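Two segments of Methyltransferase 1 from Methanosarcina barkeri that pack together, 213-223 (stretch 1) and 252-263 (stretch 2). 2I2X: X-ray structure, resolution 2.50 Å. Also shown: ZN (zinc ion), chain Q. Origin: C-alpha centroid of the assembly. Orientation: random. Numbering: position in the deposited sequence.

Stretch 1 213-223: ISAGDTDCAQA
Stretch 2, residues 252-263: PRSLVAYEAGAV

What holds the loop of stretch 1 against the helix of stretch 2 most firmly? Arg253, whose CB points toward stretch 1, extends with chi1 to chi4 of 171°, -87°, -168° and -162° and brings its guanidinium between two aspartates. Asp217 (chi1 t, -153°; chi2 -59°) meets it at the edge: Arg253 NH2 donates to Asp217 OD1 at 3.1 Å in a salt bridge, and a weak bond runs from Arg253 NH1 to the same OD1 at 3.3 Å. Asp219 (chi1 -152°, chi2 41°) lies over one face, its OD1 3.1 Å from Arg253 NE; with the oxygen well out of the plane, this salt bridge rests on charge alone. Arg253 NH1 also donates to Ser254 OG (3.0 Å; Ser254 chi1 m), which ties the arginine to its own helix.

How is the loop shaped to present these acids? Asp217, Thr218 and Asp219 have phi/psi of -117/-164, -165/140 and -78/32. Asp217 OD1 accepts from Thr218 N at 2.7 Å, so one oxygen serves both the local turn and the arginine. Thr218 (chi1 m) turns its CB away from the helix. Next, Asp219 OD2 accepts from Ala223 N at 3.0 Å and Asp219 O from Gln222 N at 3.0 Å, steadying the start of the following turn. There Cys220 (chi1 t) binds zinc through SG at 2.2 Å, making no contact with stretch 2.

Which waters fill the gap between loop and helix? Water 1 donates to Asp217 O at 2.7 Å and accepts from Tyr258 OH at 2.9 Å. Water 2 accepts from Asp217 N at 2.9 Å and donates to Ser254 O at 3.0 Å. Both polar backbone atoms of Asp217 are thus linked to stretch 2 through solvent.

How do the backbones run past each other? The strand starting at Ile213 and the helix 252-259 are nearly antiparallel, at 171° with a closest approach of 8.5 Å. Ser214 CA sits 4.6 Å from Ala262 CA, and Thr218 CA 6.0 Å from Ser254 CA. Ala260 (-97/13) leaves the helical conformation, Gly261 (122/-10) turns the chain, and Ala262 (-72/160) is extended, with its N donating to Ala257 O at 2.8 Å. This path lets Val263 N donate to Ser214 O at 2.9 Å, the direct backbone hydrogen bond of the interface; Ala262 CA also approaches Ser214 O at 3.2 Å in a CA-H...O contact.

What packs around this framework? Gly216 (147/175) leaves room for Tyr258 (chi1 -52°, chi2 -76°), whose OH lies 3.5 Å from Gly216 CA; an ideal CB there would fall 2.1 Å from that oxygen. Ala215 O lies at the ring edge, 3.3 Å from Tyr258 CE1. Ser214 (chi1 t) sets OG 3.5 Å from Ala262 CB, while Ile213 (chi1 -88°, chi2 131°) and Val263 (chi1 m) make an apolar contact, CG2 to CG2 at 3.9 Å.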

ATOM      1  N   ILE A 213       6.620  21.877  19.499  1.00 13.84           N
ATOM      2  CA  ILE A 213       5.465  21.304  20.158  1.00 13.02           C
ATOM      3  C   ILE A 213       5.719  20.000  20.867  1.00 12.12           C
ATOM      4  O   ILE A 213       6.247  19.067  20.296  1.00 12.30           O
ATOM      5  CB  ILE A 213       4.214  21.320  19.257  1.00 13.68           C
ATOM      6  CG1 ILE A 213       3.532  22.690  19.488  1.00 14.87           C
ATOM      7  CG2 ILE A 213       3.256  20.162  19.611  1.00 11.30           C
ATOM      8  CD1 ILE A 213       3.186  23.394  18.263  1.00 16.88           C
ATOM      9  N   SER A 214       5.371  19.970  22.143  1.00 10.80           N
ATOM     10  CA  SER A 214       5.439  18.744  22.910  1.00 10.10           C
ATOM     11  C   SER A 214       4.182  17.959  22.531  1.00  9.43           C
ATOM     12  O   SER A 214       3.082  18.277  22.987  1.00  9.59           O
ATOM     13  CB  SER A 214       5.494  19.077  24.407  1.00  9.86           C
ATOM     14  OG  SER A 214       5.448  17.915  25.200  1.00 11.14           O
ATOM     15  N   ALA A 215       4.332  16.962  21.668  1.00  8.25           N
ATOM     16  CA  ALA A 215       3.170  16.379  21.030  1.00  7.70           C
ATOM     17  C   ALA A 215       2.480  15.242  21.812  1.00  7.15           C
ATOM     18  O   ALA A 215       1.282  15.307  22.063  1.00  6.95           O
ATOM     19  CB  ALA A 215       3.492  15.978  19.598  1.00  7.55           C
ATOM     20  N   GLY A 216       3.228  14.208  22.190  1.00  7.11           N
ATOM     21  CA  GLY A 216       2.689  13.118  23.008  1.00  6.96           C
ATOM     22  C   GLY A 216       3.327  11.780  22.671  1.00  7.59           C
ATOM     23  O   GLY A 216       4.102  11.682  21.719  1.00  7.68           O
ATOM     24  N   ASP A 217       2.952  10.760  23.442  1.00  7.80           N
ATOM     25  CA  ASP A 217       3.591   9.427  23.530  1.00  8.03           C
ATOM     26  C   ASP A 217       2.574   8.376  23.052  1.00  7.42           C
ATOM     27  O   ASP A 217       1.560   8.723  22.452  1.00  7.92           O
ATOM     28  CB  ASP A 217       3.910   9.173  25.017  1.00  8.41           C
ATOM     29  CG  ASP A 217       5.086   8.239  25.240  1.00  9.52           C
ATOM     30  OD1 ASP A 217       5.068   7.082  24.779  1.00 10.73           O
ATOM     31  OD2 ASP A 217       6.025   8.658  25.941  1.00 13.06           O
ATOM     32  N   THR A 218       2.821   7.105  23.344  1.00  6.98           N
ATOM     33  CA  THR A 218       1.951   5.989  22.918  1.00  6.86           C
ATOM     34  C   THR A 218       2.345   4.831  23.736  1.00  6.13           C
ATOM     35  O   THR A 218       3.549   4.534  23.853  1.00  3.96           O
ATOM     36  CB  THR A 218       2.417   5.339  21.591  1.00  6.83           C
ATOM     37  OG1 THR A 218       2.628   6.307  20.603  1.00 11.90           O
ATOM     38  CG2 THR A 218       1.452   4.355  21.091  1.00  5.54           C
ATOM     39  N   ASP A 219       1.348   4.076  24.162  1.00  6.82           N
ATOM     40  CA  ASP A 219       1.660   2.827  24.799  1.00  8.17           C
ATOM     41  C   ASP A 219       2.053   1.676  23.887  1.00  9.44           C
ATOM     42  O   ASP A 219       1.771   0.509  24.225  1.00 10.34           O
ATOM     43  CB  ASP A 219       0.557   2.370  25.703  1.00  7.73           C
ATOM     44  CG  ASP A 219       1.084   1.533  26.827  1.00  9.60           C
ATOM     45  OD1 ASP A 219       2.161   1.896  27.377  1.00  8.62           O
ATOM     46  OD2 ASP A 219       0.436   0.512  27.146  1.00 11.76           O
ATOM     47  N   CYS A 220       2.703   1.986  22.763  1.00 10.07           N
ATOM     48  CA  CYS A 220       3.089   0.982  21.774  1.00 10.88           C
ATOM     49  C   CYS A 220       3.815  -0.219  22.367  1.00 11.09           C
ATOM     50  O   CYS A 220       3.519  -1.365  22.040  1.00 11.06           O
ATOM     51  CB  CYS A 220       4.003   1.586  20.732  1.00 10.52           C
ATOM     52  SG  CYS A 220       3.880   0.673  19.129  1.00 14.46           S
ATOM     53  N   ALA A 221       4.756   0.070  23.265  1.00 11.43           N
ATOM     54  CA  ALA A 221       5.629  -0.939  23.843  1.00 10.58           C
ATOM     55  C   ALA A 221       4.872  -1.935  24.718  1.00 10.16           C
ATOM     56  O   ALA A 221       5.412  -2.990  25.041  1.00 11.13           O
ATOM     57  CB  ALA A 221       6.781  -0.282  24.602  1.00  9.39           C
ATOM     58  N   GLN A 222       3.628  -1.626  25.069  1.00  9.33           N
ATOM     59  CA  GLN A 222       2.831  -2.499  25.948  1.00  8.92           C
ATOM     60  C   GLN A 222       1.499  -2.819  25.295  1.00  8.52           C
ATOM     61  O   GLN A 222       1.349  -3.903  24.766  1.00  9.22           O
ATOM     62  CB  GLN A 222       2.632  -1.892  27.367  1.00  8.71           C
ATOM     63  CG  GLN A 222       3.946  -1.650  28.171  1.00  8.87           C
ATOM     64  CD  GLN A 222       3.757  -0.676  29.347  1.00  9.65           C
ATOM     65  OE1 GLN A 222       3.055   0.326  29.232  1.00  7.86           O
ATOM     66  NE2 GLN A 222       4.383  -0.980  30.472  1.00  8.06           N
ATOM     67  N   ALA A 223       0.539  -1.896  25.314  1.00  7.46           N
ATOM     68  CA  ALA A 223      -0.724  -2.138  24.618  1.00  7.81           C
ATOM     69  C   ALA A 223      -0.627  -2.663  23.125  1.00  7.67           C
ATOM     70  O   ALA A 223      -1.317  -3.650  22.797  1.00  6.90           O
ATOM     71  CB  ALA A 223      -1.665  -0.940  24.743  1.00  7.49           C
ATOM     72  N   PRO A 252      -4.935   5.848  30.848  1.00  7.09           N
ATOM     73  CA  PRO A 252      -4.353   6.774  31.872  1.00  7.36           C
ATOM     74  C   PRO A 252      -2.826   6.819  31.905  1.00  7.33           C
ATOM     75  O   PRO A 252      -2.253   7.838  32.287  1.00  7.26           O
ATOM     76  CB  PRO A 252      -4.920   6.270  33.207  1.00  7.04           C
ATOM     77  CG  PRO A 252      -5.339   4.852  32.936  1.00  8.48           C
ATOM     78  CD  PRO A 252      -5.656   4.711  31.454  1.00  6.08           C
ATOM     79  N   ARG A 253      -2.155   5.744  31.505  1.00  7.98           N
ATOM     80  CA  ARG A 253      -0.713   5.840  31.316  1.00  8.43           C
ATOM     81  C   ARG A 253      -0.361   6.927  30.277  1.00  8.66           C
ATOM     82  O   ARG A 253       0.443   7.824  30.562  1.00  7.88           O
ATOM     83  CB  ARG A 253      -0.100   4.493  30.929  1.00  8.85           C
ATOM     84  CG  ARG A 253       1.410   4.566  30.491  1.00 10.35           C
ATOM     85  CD  ARG A 253       1.549   4.869  28.975  1.00  9.63           C
ATOM     86  NE  ARG A 253       2.902   4.676  28.457  1.00  8.28           N
ATOM     87  CZ  ARG A 253       3.352   5.185  27.306  1.00  4.70           C
ATOM     88  NH1 ARG A 253       2.565   5.950  26.570  1.00  2.00           N
ATOM     89  NH2 ARG A 253       4.611   4.952  26.914  1.00  2.75           N
ATOM     90  N   SER A 254      -0.985   6.865  29.093  1.00  8.26           N
ATOM     91  CA  SER A 254      -0.639   7.797  28.021  1.00  8.22           C
ATOM     92  C   SER A 254      -1.144   9.200  28.338  1.00  7.87           C
ATOM     93  O   SER A 254      -0.536  10.185  27.934  1.00  7.72           O
ATOM     94  CB  SER A 254      -1.147   7.303  26.665  1.00  8.53           C
ATOM     95  OG  SER A 254      -0.464   6.102  26.283  1.00 10.07           O
ATOM     96  N   LEU A 255      -2.229   9.284  29.099  1.00  7.33           N
ATOM     97  CA  LEU A 255      -2.744  10.564  29.553  1.00  7.45           C
ATOM     98  C   LEU A 255      -1.698  11.439  30.268  1.00  7.71           C
ATOM     99  O   LEU A 255      -1.785  12.663  30.227  1.00  8.69           O
ATOM    100  CB  LEU A 255      -3.963  10.340  30.445  1.00  7.14           C
ATOM    101  CG  LEU A 255      -4.586  11.575  31.103  1.00  8.35           C
ATOM    102  CD1 LEU A 255      -5.224  12.488  30.085  1.00  8.74           C
ATOM    103  CD2 LEU A 255      -5.611  11.197  32.166  1.00  8.53           C
ATOM    104  N   VAL A 256      -0.708  10.807  30.906  1.00  7.68           N
ATOM    105  CA  VAL A 256       0.310  11.511  31.695  1.00  7.39           C
ATOM    106  C   VAL A 256       1.104  12.554  30.891  1.00  8.03           C
ATOM    107  O   VAL A 256       1.376  13.657  31.391  1.00  8.70           O
ATOM    108  CB  VAL A 256       1.293  10.516  32.449  1.00  7.65           C
ATOM    109  CG1 VAL A 256       2.421  11.256  33.105  1.00  6.48           C
ATOM    110  CG2 VAL A 256       0.557   9.679  33.485  1.00  4.61           C
ATOM    111  N   ALA A 257       1.470  12.210  29.656  1.00  7.96           N
ATOM    112  CA  ALA A 257       2.151  13.142  28.762  1.00  7.90           C
ATOM    113  C   ALA A 257       1.478  14.529  28.754  1.00  7.91           C
ATOM    114  O   ALA A 257       2.149  15.572  28.831  1.00  7.19           O
ATOM    115  CB  ALA A 257       2.205  12.556  27.366  1.00  7.84           C
ATOM    116  N   TYR A 258       0.150  14.523  28.691  1.00  8.05           N
ATOM    117  CA  TYR A 258      -0.639  15.755  28.568  1.00  8.58           C
ATOM    118  C   TYR A 258      -0.712  16.464  29.924  1.00  8.93           C
ATOM    119  O   TYR A 258      -0.516  17.686  30.023  1.00  8.27           O
ATOM    120  CB  TYR A 258      -2.016  15.437  27.924  1.00  8.83           C
ATOM    121  CG  TYR A 258      -1.764  14.652  26.644  1.00  9.73           C
ATOM    122  CD1 TYR A 258      -1.310  15.295  25.469  1.00  9.17           C
ATOM    123  CD2 TYR A 258      -1.820  13.263  26.649  1.00  8.63           C
ATOM    124  CE1 TYR A 258      -0.980  14.561  24.330  1.00  9.23           C
ATOM    125  CE2 TYR A 258      -1.492  12.538  25.537  1.00  9.15           C
ATOM    126  CZ  TYR A 258      -1.079  13.181  24.377  1.00 11.04           C
ATOM    127  OH  TYR A 258      -0.769  12.400  23.277  1.00 11.20           O
ATOM    128  N   GLU A 259      -0.935  15.674  30.975  1.00  9.48           N
ATOM    129  CA  GLU A 259      -0.875  16.177  32.345  1.00  9.39           C
ATOM    130  C   GLU A 259       0.443  16.889  32.550  1.00  9.49           C
ATOM    131  O   GLU A 259       0.493  17.929  33.180  1.00  9.81           O
ATOM    132  CB  GLU A 259      -1.070  15.024  33.339  1.00  8.66           C
ATOM    133  CG  GLU A 259      -2.533  14.640  33.431  1.00  9.74           C
ATOM    134  CD  GLU A 259      -2.822  13.377  34.206  1.00 12.04           C
ATOM    135  OE1 GLU A 259      -1.915  12.522  34.362  1.00 12.41           O
ATOM    136  OE2 GLU A 259      -3.991  13.230  34.643  1.00 12.51           O
ATOM    137  N   ALA A 260       1.505  16.350  31.954  1.00  9.71           N
ATOM    138  CA  ALA A 260       2.842  16.844  32.219  1.00  9.68           C
ATOM    139  C   ALA A 260       3.304  17.822  31.177  1.00  9.87           C
ATOM    140  O   ALA A 260       4.489  18.120  31.085  1.00 10.42           O
ATOM    141  CB  ALA A 260       3.835  15.683  32.339  1.00  9.22           C
ATOM    142  N   GLY A 261       2.391  18.292  30.348  1.00 10.48           N
ATOM    143  CA  GLY A 261       2.740  19.406  29.494  1.00 11.10           C
ATOM    144  C   GLY A 261       2.630  19.245  28.003  1.00 11.09           C
ATOM    145  O   GLY A 261       2.742  20.246  27.311  1.00 12.64           O
ATOM    146  N   ALA A 262       2.411  18.030  27.491  1.00  9.82           N
ATOM    147  CA  ALA A 262       2.182  17.869  26.043  1.00  8.82           C
ATOM    148  C   ALA A 262       0.805  18.413  25.696  1.00  8.30           C
ATOM    149  O   ALA A 262      -0.028  18.518  26.567  1.00  8.67           O
ATOM    150  CB  ALA A 262       2.331  16.391  25.580  1.00  7.52           C
ATOM    151  N   VAL A 263       0.567  18.734  24.423  1.00  8.26           N
ATOM    152  CA  VAL A 263      -0.646  19.424  23.986  1.00  7.14           C
ATOM    153  C   VAL A 263      -1.264  18.704  22.798  1.00  6.99           C
ATOM    154  O   VAL A 263      -2.340  19.088  22.301  1.00  6.68           O
ATOM    155  CB  VAL A 263      -0.339  20.918  23.587  1.00  7.90           C
ATOM    156  CG1 VAL A 263       0.168  21.734  24.810  1.00  7.14           C
ATOM    157  CG2 VAL A 263       0.661  20.993  22.440  1.00  5.05           C
TER
HETATM  158 ZN    ZN Q 501       4.429   2.427  17.874  1.00 20.92          ZN
HETATM  159  O   HOH W   1      -0.936   9.531  23.031  1.00  2.14           O
HETATM  160  O   HOH W   2       0.786  10.061  25.189  1.00 15.47           O